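Long-range contact in alpha-galactosidase (Thermus thermophilus, PDB 6LCJ), which probably hydrolyses terminal alpha-galactosyl residues from galactosides, as a thermostable glycosidase of family GH36 that assembles as a hexamer: residues Pro39-Gln51 and Leu55-Pro67. Sequence-based numbering, arbitrary orientation.
Sequences PFPAKGFFRHGWQ and LAAWVDPAQAPTP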
loop_
_atom_site.group_PDB
_atom_site.type_symbol
_atom_site.label_atom_id
_atom_site.label_comp_id
_atom_site.label_asym_id
_atom_site.label_seq_id
_atom_site.Cartn_x
_atom_site.Cartn_y
_atom_site.Cartn_z
ATOM N N PRO E 39 7.705 -4.960 -42.172
ATOM C CA PRO E 39 7.255 -3.992 -43.173
ATOM C C PRO E 39 5.747 -4.040 -43.351
ATOM O O PRO E 39 5.234 -3.750 -44.433
ATOM C CB PRO E 39 7.993 -4.448 -44.431
ATOM C CG PRO E 39 8.074 -5.947 -44.264
ATOM C CD PRO E 39 8.164 -6.223 -42.781
ATOM N N PHE E 40 5.032 -4.425 -42.297
ATOM C CA PHE E 40 3.586 -4.570 -42.306
ATOM C C PHE E 40 3.100 -4.345 -40.889
ATOM O O PHE E 40 3.868 -4.539 -39.937
ATOM C CB PHE E 40 3.136 -5.960 -42.801
ATOM C CG PHE E 40 3.792 -7.126 -42.088
ATOM C CD1 PHE E 40 3.336 -7.554 -40.844
ATOM C CD2 PHE E 40 4.853 -7.810 -42.676
ATOM C CE1 PHE E 40 3.935 -8.629 -40.188
ATOM C CE2 PHE E 40 5.461 -8.886 -42.024
ATOM C CZ PHE E 40 4.999 -9.294 -40.780
ATOM N N PRO E 41 1.849 -3.922 -40.709
ATOM C CA PRO E 41 1.264 -3.942 -39.360
ATOM C C PRO E 41 1.006 -5.386 -38.953
ATOM O O PRO E 41 0.471 -6.178 -39.736
ATOM C CB PRO E 41 -0.036 -3.144 -39.522
ATOM C CG PRO E 41 -0.420 -3.357 -40.974
ATOM C CD PRO E 41 0.889 -3.468 -41.733
ATOM N N ALA E 42 1.411 -5.736 -37.733
ATOM C CA ALA E 42 1.425 -7.125 -37.291
ATOM C C ALA E 42 0.170 -7.443 -36.486
ATOM O O ALA E 42 -0.191 -6.696 -35.571
ATOM C CB ALA E 42 2.681 -7.415 -36.467
ATOM N N LYS E 43 -0.482 -8.563 -36.821
ATOM C CA LYS E 43 -1.681 -8.997 -36.109
ATOM C C LYS E 43 -1.449 -10.191 -35.190
ATOM O O LYS E 43 -2.272 -10.439 -34.300
ATOM C CB LYS E 43 -2.798 -9.344 -37.099
ATOM C CG LYS E 43 -3.071 -8.269 -38.147
ATOM C CD LYS E 43 -3.830 -7.073 -37.553
ATOM C CE LYS E 43 -3.819 -5.876 -38.505
ATOM N NZ LYS E 43 -4.275 -6.235 -39.890
ATOM N N GLY E 44 -0.368 -10.932 -35.365
ATOM C CA GLY E 44 -0.055 -12.019 -34.458
ATOM C C GLY E 44 1.428 -12.109 -34.177
ATOM O O GLY E 44 2.270 -11.780 -35.016
ATOM N N PHE E 45 1.740 -12.563 -32.967
ATOM C CA PHE E 45 3.097 -12.898 -32.556
ATOM C C PHE E 45 3.151 -14.391 -32.260
ATOM O O PHE E 45 2.286 -14.919 -31.548
ATOM C CB PHE E 45 3.526 -12.083 -31.328
ATOM C CG PHE E 45 4.811 -12.591 -30.645
ATOM C CD1 PHE E 45 6.008 -12.685 -31.347
ATOM C CD2 PHE E 45 4.811 -12.944 -29.298
ATOM C CE1 PHE E 45 7.179 -13.129 -30.720
ATOM C CE2 PHE E 45 5.985 -13.386 -28.662
ATOM C CZ PHE E 45 7.162 -13.483 -29.372
ATOM N N PHE E 46 4.148 -15.076 -32.819
ATOM C CA PHE E 46 4.331 -16.486 -32.501
ATOM C C PHE E 46 5.084 -16.604 -31.175
ATOM O O PHE E 46 6.276 -16.264 -31.073
ATOM C CB PHE E 46 5.065 -17.227 -33.608
ATOM C CG PHE E 46 5.306 -18.672 -33.277
ATOM C CD1 PHE E 46 4.241 -19.539 -33.125
ATOM C CD2 PHE E 46 6.591 -19.157 -33.077
ATOM C CE1 PHE E 46 4.453 -20.876 -32.799
ATOM C CE2 PHE E 46 6.808 -20.486 -32.768
ATOM C CZ PHE E 46 5.737 -21.348 -32.630
ATOM N N ARG E 47 4.391 -17.103 -30.167
ATOM C CA ARG E 47 4.911 -17.183 -28.817
ATOM C C ARG E 47 5.378 -18.616 -28.604
ATOM O O ARG E 47 4.563 -19.513 -28.380
ATOM C CB ARG E 47 3.831 -16.763 -27.825
ATOM C CG ARG E 47 4.341 -16.500 -26.422
ATOM C CD ARG E 47 4.279 -17.747 -25.560
ATOM N NE ARG E 47 4.766 -17.463 -24.218
ATOM C CZ ARG E 47 5.019 -18.389 -23.303
ATOM N NH1 ARG E 47 4.829 -19.669 -23.584
ATOM N NH2 ARG E 47 5.461 -18.035 -22.098
ATOM N N HIS E 48 6.689 -18.840 -28.698
ATOM C CA HIS E 48 7.255 -20.172 -28.494
ATOM C C HIS E 48 7.721 -20.356 -27.045
ATOM O O HIS E 48 8.707 -19.749 -26.613
ATOM C CB HIS E 48 8.409 -20.439 -29.446
ATOM C CG HIS E 48 8.866 -21.856 -29.376
ATOM N ND1 HIS E 48 10.100 -22.221 -28.883
ATOM C CD2 HIS E 48 8.203 -23.010 -29.631
ATOM C CE1 HIS E 48 10.193 -23.539 -28.879
ATOM N NE2 HIS E 48 9.056 -24.043 -29.331
ATOM N N GLY E 49 7.034 -21.223 -26.307
ATOM C CA GLY E 49 7.426 -21.516 -24.939
ATOM C C GLY E 49 8.724 -22.306 -24.846
ATOM O O GLY E 49 9.228 -22.890 -25.811
ATOM N N TRP E 50 9.258 -22.340 -23.624
ATOM C CA TRP E 50 10.618 -22.826 -23.405
ATOM C C TRP E 50 10.727 -24.339 -23.532
ATOM O O TRP E 50 11.661 -24.845 -24.159
ATOM C CB TRP E 50 11.094 -22.404 -22.026
ATOM C CG TRP E 50 12.525 -22.740 -21.740
ATOM C CD1 TRP E 50 13.589 -22.625 -22.591
ATOM C CD2 TRP E 50 13.047 -23.231 -20.505
ATOM N NE1 TRP E 50 14.741 -23.011 -21.957
ATOM C CE2 TRP E 50 14.440 -23.381 -20.674
ATOM C CE3 TRP E 50 12.473 -23.540 -19.259
ATOM C CZ2 TRP E 50 15.269 -23.837 -19.651
ATOM C CZ3 TRP E 50 13.291 -23.986 -18.240
ATOM C CH2 TRP E 50 14.679 -24.132 -18.438
ATOM N N GLN E 51 9.825 -25.077 -22.889
ATOM C CA GLN E 51 9.972 -26.517 -22.755
ATOM C C GLN E 51 8.717 -27.236 -23.263
ATOM O O GLN E 51 7.748 -26.620 -23.725
ATOM C CB GLN E 51 10.310 -26.897 -21.297
ATOM C CG GLN E 51 9.407 -26.289 -20.246
ATOM C CD GLN E 51 8.840 -27.324 -19.290
ATOM O OE1 GLN E 51 8.452 -28.419 -19.711
ATOM N NE2 GLN E 51 8.775 -26.981 -17.996
ATOM N N LEU E 55 3.500 -23.268 -23.389
ATOM C CA LEU E 55 2.606 -22.859 -24.459
ATOM C C LEU E 55 3.389 -22.430 -25.695
ATOM O O LEU E 55 4.303 -21.598 -25.613
ATOM C CB LEU E 55 1.713 -21.712 -23.999
ATOM C CG LEU E 55 0.842 -21.183 -25.147
ATOM C CD1 LEU E 55 -0.453 -21.961 -25.260
ATOM C CD2 LEU E 55 0.582 -19.683 -25.026
ATOM N N ALA E 56 3.024 -22.997 -26.842
ATOM C CA ALA E 56 3.429 -22.493 -28.144
ATOM C C ALA E 56 2.164 -22.175 -28.929
ATOM O O ALA E 56 1.340 -23.071 -29.165
ATOM C CB ALA E 56 4.291 -23.512 -28.891
ATOM N N ALA E 57 2.005 -20.911 -29.325
ATOM C CA ALA E 57 0.787 -20.497 -30.015
ATOM C C ALA E 57 0.968 -19.088 -30.557
ATOM O O ALA E 57 1.878 -18.364 -30.146
ATOM C CB ALA E 57 -0.433 -20.545 -29.088
ATOM N N TRP E 58 0.075 -18.710 -31.478
ATOM C CA TRP E 58 -0.019 -17.336 -31.963
ATOM C C TRP E 58 -0.872 -16.520 -31.003
ATOM O O TRP E 58 -1.988 -16.920 -30.659
ATOM C CB TRP E 58 -0.631 -17.293 -33.367
ATOM C CG TRP E 58 0.292 -17.797 -34.449
ATOM C CD1 TRP E 58 0.371 -19.076 -34.943
ATOM C CD2 TRP E 58 1.289 -17.039 -35.146
ATOM N NE1 TRP E 58 1.348 -19.150 -35.912
ATOM C CE2 TRP E 58 1.925 -17.918 -36.057
ATOM C CE3 TRP E 58 1.702 -15.702 -35.093
ATOM C CZ2 TRP E 58 2.942 -17.501 -36.909
ATOM C CZ3 TRP E 58 2.719 -15.291 -35.936
ATOM C CH2 TRP E 58 3.327 -16.189 -36.836
ATOM N N VAL E 59 -0.348 -15.381 -30.559
ATOM C CA VAL E 59 -1.068 -14.521 -29.630
ATOM C C VAL E 59 -1.150 -13.108 -30.203
ATOM O O VAL E 59 -0.465 -12.749 -31.163
ATOM C CB VAL E 59 -0.420 -14.484 -28.224
ATOM C CG1 VAL E 59 -0.203 -15.880 -27.701
ATOM C CG2 VAL E 59 0.880 -13.685 -28.251
ATOM N N ASP E 60 -2.006 -12.308 -29.575
ATOM C CA ASP E 60 -2.162 -10.904 -29.917
ATOM C C ASP E 60 -1.166 -10.101 -29.093
ATOM O O ASP E 60 -1.315 -10.026 -27.864
ATOM C CB ASP E 60 -3.590 -10.454 -29.629
ATOM C CG ASP E 60 -3.886 -9.036 -30.101
ATOM O OD1 ASP E 60 -2.958 -8.283 -30.478
ATOM O OD2 ASP E 60 -5.083 -8.676 -30.086
ATOM N N PRO E 61 -0.154 -9.480 -29.703
ATOM C CA PRO E 61 0.821 -8.734 -28.907
ATOM C C PRO E 61 0.268 -7.448 -28.344
ATOM O O PRO E 61 0.993 -6.763 -27.613
ATOM C CB PRO E 61 1.958 -8.448 -29.902
ATOM C CG PRO E 61 1.434 -8.822 -31.265
ATOM C CD PRO E 61 -0.009 -9.203 -31.143
ATOM N N ALA E 62 -0.971 -7.082 -28.688
ATOM C CA ALA E 62 -1.561 -5.862 -28.147
ATOM C C ALA E 62 -2.026 -6.069 -26.712
ATOM O O ALA E 62 -1.864 -5.183 -25.866
ATOM C CB ALA E 62 -2.725 -5.407 -29.023
ATOM N N GLN E 63 -2.594 -7.234 -26.420
ATOM C CA GLN E 63 -3.092 -7.529 -25.088
ATOM C C GLN E 63 -1.953 -7.974 -24.180
ATOM O O GLN E 63 -0.953 -8.534 -24.629
ATOM C CB GLN E 63 -4.168 -8.604 -25.169
ATOM C CG GLN E 63 -5.178 -8.326 -26.288
ATOM C CD GLN E 63 -5.966 -9.555 -26.697
ATOM O OE1 GLN E 63 -6.050 -10.531 -25.944
ATOM N NE2 GLN E 63 -6.557 -9.515 -27.897
ATOM N N ALA E 64 -2.101 -7.706 -22.912
ATOM C CA ALA E 64 -1.056 -8.084 -21.984
ATOM C C ALA E 64 -1.158 -9.569 -21.632
ATOM O O ALA E 64 -2.249 -10.147 -21.644
ATOM C CB ALA E 64 -1.152 -7.248 -20.718
ATOM N N PRO E 65 -0.031 -10.213 -21.335
ATOM C CA PRO E 65 -0.082 -11.619 -20.904
ATOM C C PRO E 65 -0.624 -11.772 -19.488
ATOM O O PRO E 65 -0.293 -11.000 -18.584
ATOM C CB PRO E 65 1.382 -12.067 -20.989
ATOM C CG PRO E 65 2.189 -10.795 -21.012
ATOM C CD PRO E 65 1.334 -9.789 -21.701
ATOM N N THR E 66 -1.442 -12.809 -19.297
ATOM C CA THR E 66 -2.057 -13.108 -18.004
ATOM C C THR E 66 -1.064 -13.833 -17.097
ATOM O O THR E 66 -0.495 -14.845 -17.504
ATOM C CB THR E 66 -3.297 -13.984 -18.197
ATOM O OG1 THR E 66 -4.117 -13.460 -19.254
ATOM C CG2 THR E 66 -4.100 -14.073 -16.918
ATOM N N PRO E 67 -0.857 -13.372 -15.863
ATOM C CA PRO E 67 0.027 -14.104 -14.946
ATOM C C PRO E 67 -0.457 -15.526 -14.722
ATOM O O PRO E 67 -1.655 -15.785 -14.613
ATOM C CB PRO E 67 -0.037 -13.282 -13.653
ATOM C CG PRO E 67 -0.506 -11.910 -14.086
ATOM C CD PRO E 67 -1.424 -12.162 -15.240
#
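F45 and R47 pair with V59 and A57 in an antiparallel beta hairpin. Strand 56-59 is the outermost strand, within this chain, of an antiparallel sheet in the N-terminal beta domain, and strand 44-48 lies between it and strand 93-97. Two pairs of backbone bonds join the strands. F45 N gives to V59 O at 2.9 Å. V59 N returns a bond to F45 O. R47 N gives to A57 O at 2.8 Å, and A57 N answers to R47 O. F46 with W58 and H48 with A56 are the non-hydrogen-bonded pairs, and their side chains share one face.

On that face the W58 indole lies across F46. W58 CG sits beside its own backbone N (chi1 -72°), which swings the indole over strand 44-48. F46 CB stands over the six-membered ring, 3.7 Å from its centroid, in a CH-pi contact. The F46 ring also turns an edge to the five-membered ring, with the planes at 54°. R97 adds a cation-pi contact to W58.

F45, R47 and V59 occupy the other face. F45 and V59 run side by side, with F45 CD2 4.1 Å from V59 CG2. P61 CG packs on F45 CB at 3.9 Å. The R47 chain bends at chi2 (-91°) and brings NH1 to L55 O at 2.8 Å. That oxygen lies at the edge of the guanidinium, near its plane. G49 N makes a second, weak bond to L55 O.

R47 NH2 forms a salt bridge with D78. With NH1 bonded to L55 O, the two contacts together probably limit the rotation of the guanidinium. Backbone hydrogen bonds join the two strands, and apolar and aromatic packing on both faces adds to them. R47 is buried, and its charge is probably balanced by D78.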